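Long-range contact in enoyl-CoA hydratase (Mycobacterium smegmatis, PDB 3PE8), which probably catalyses the reversible addition of water to the double bond of enoyl-CoA thioesters and carries a bound zinc ion: residues I116-E121 with E176-D181. Numbering follows the deposited sequence.
Sequences ILIASE and EVVAHD
The imidazole of His180 is met by Ser120 edge-on: Ser120 OG lies in the plane of the ring, 2.8 Å from His180 ND1, and the two are hydrogen-bonded. On the ring's other nitrogen, NE2 bonds to Asp63, so both nitrogens are held and rotation of the ring is fixed. With OG anti to its own backbone N (chi1 172°), Ser120 turns the hydroxyl to the imidazole edge; the same oxygen accepts the backbone N-H of Asn122. A second flat group, the carboxylate of Glu121, is gripped from above its plane: the backbone N of His180 stands 2.9 Å from Glu121 OE2 in a nearly straight bond. Ala179 CA and CB lie beside the same oxygen. His180 is thus bound through both its ring and its backbone.

Before this clasp the two chains run as parallel strands. Ala119 N donates to Glu176 O at 2.9 Å. Val178 N in turn donates to Ala119 O at 3.0 Å, so Ala119 straddles Val177. Glu121 N then reaches Val178 O in a more bent bond (136°). Ala119 and Val177 share one face of the sheet, where helix 165-171 packs on Val177. On the other, Ile118 CG2 approaches Val178 CG2 at 4.5 Å, where helix 183-195 packs on both. Ile118 and Glu176 extend side by side, the carboxylate forming salt bridges to Arg189 and to Arg155 of the second subunit. The backbone ladder adds strand 177-178 to 116-120 as the outermost strand, within this chain, of the crotonase-fold beta-sheet, after a largely helical connection.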
# COMPACT_ATOMS: atom_id res chain seq x y z
N ILE A 116 -10.72 6.78 -21.68
CA ILE A 116 -11.69 7.89 -21.77
C ILE A 116 -12.96 7.30 -22.39
O ILE A 116 -12.88 6.61 -23.40
CB ILE A 116 -11.19 8.99 -22.75
CG1 ILE A 116 -9.87 9.60 -22.28
CG2 ILE A 116 -12.32 10.03 -22.98
CD1 ILE A 116 -9.13 10.45 -23.42
N LEU A 117 -14.11 7.55 -21.80
CA LEU A 117 -15.39 7.11 -22.37
C LEU A 117 -16.24 8.30 -22.79
O LEU A 117 -16.31 9.32 -22.07
CB LEU A 117 -16.19 6.27 -21.37
CG LEU A 117 -15.60 4.93 -20.91
CD1 LEU A 117 -16.56 4.16 -19.99
CD2 LEU A 117 -15.26 4.06 -22.15
N ILE A 118 -16.89 8.14 -23.94
CA ILE A 118 -17.94 9.02 -24.41
C ILE A 118 -19.14 8.13 -24.69
O ILE A 118 -18.99 7.04 -25.19
CB ILE A 118 -17.51 9.73 -25.70
CG1 ILE A 118 -16.26 10.59 -25.45
CG2 ILE A 118 -18.68 10.58 -26.26
CD1 ILE A 118 -15.55 11.02 -26.78
N ALA A 119 -20.35 8.59 -24.34
CA ALA A 119 -21.54 7.77 -24.47
C ALA A 119 -22.57 8.39 -25.38
O ALA A 119 -22.78 9.58 -25.34
CB ALA A 119 -22.21 7.55 -23.11
N SER A 120 -23.22 7.56 -26.17
CA SER A 120 -24.50 7.89 -26.76
C SER A 120 -25.57 8.06 -25.67
O SER A 120 -25.50 7.43 -24.59
CB SER A 120 -24.90 6.75 -27.71
OG SER A 120 -26.20 6.92 -28.18
N GLU A 121 -26.59 8.87 -25.99
CA GLU A 121 -27.77 9.00 -25.17
C GLU A 121 -28.40 7.60 -24.93
O GLU A 121 -29.07 7.39 -23.92
CB GLU A 121 -28.79 9.93 -25.86
CG GLU A 121 -29.28 9.37 -27.22
CD GLU A 121 -29.89 10.41 -28.15
OE1 GLU A 121 -30.39 11.47 -27.66
OE2 GLU A 121 -29.88 10.20 -29.40
N GLU A 176 -18.72 12.54 -21.39
CA GLU A 176 -19.57 13.26 -22.32
C GLU A 176 -20.68 12.33 -22.79
O GLU A 176 -20.44 11.14 -22.98
CB GLU A 176 -18.70 13.73 -23.50
CG GLU A 176 -19.38 14.63 -24.48
CD GLU A 176 -18.45 15.14 -25.59
OE1 GLU A 176 -17.28 14.68 -25.74
OE2 GLU A 176 -18.94 15.99 -26.39
N VAL A 177 -21.87 12.90 -22.96
CA VAL A 177 -23.03 12.21 -23.53
C VAL A 177 -23.50 13.04 -24.71
O VAL A 177 -23.70 14.26 -24.58
CB VAL A 177 -24.19 12.03 -22.54
CG1 VAL A 177 -25.39 11.42 -23.26
CG2 VAL A 177 -23.73 11.14 -21.39
N VAL A 178 -23.67 12.37 -25.85
CA VAL A 178 -24.08 13.02 -27.11
C VAL A 178 -25.22 12.25 -27.77
O VAL A 178 -25.47 11.08 -27.45
CB VAL A 178 -22.91 13.13 -28.11
CG1 VAL A 178 -21.77 13.99 -27.53
CG2 VAL A 178 -22.39 11.75 -28.51
N ALA A 179 -25.91 12.92 -28.69
CA ALA A 179 -26.93 12.26 -29.48
C ALA A 179 -26.33 11.04 -30.16
O ALA A 179 -25.18 11.04 -30.59
CB ALA A 179 -27.52 13.25 -30.56
N HIS A 180 -27.14 10.01 -30.34
CA HIS A 180 -26.61 8.78 -30.89
C HIS A 180 -25.89 8.99 -32.23
O HIS A 180 -24.79 8.43 -32.46
CB HIS A 180 -27.75 7.77 -31.09
CG HIS A 180 -27.26 6.42 -31.50
ND1 HIS A 180 -26.65 5.56 -30.61
CD2 HIS A 180 -27.22 5.80 -32.71
CE1 HIS A 180 -26.28 4.46 -31.25
NE2 HIS A 180 -26.63 4.58 -32.52
N ASP A 181 -26.47 9.79 -33.11
CA ASP A 181 -25.86 9.90 -34.44
C ASP A 181 -24.60 10.78 -34.45
O ASP A 181 -23.92 10.87 -35.47
CB ASP A 181 -26.89 10.31 -35.49
CG ASP A 181 -27.98 9.24 -35.71
OD1 ASP A 181 -27.79 8.03 -35.41
OD2 ASP A 181 -29.04 9.64 -36.22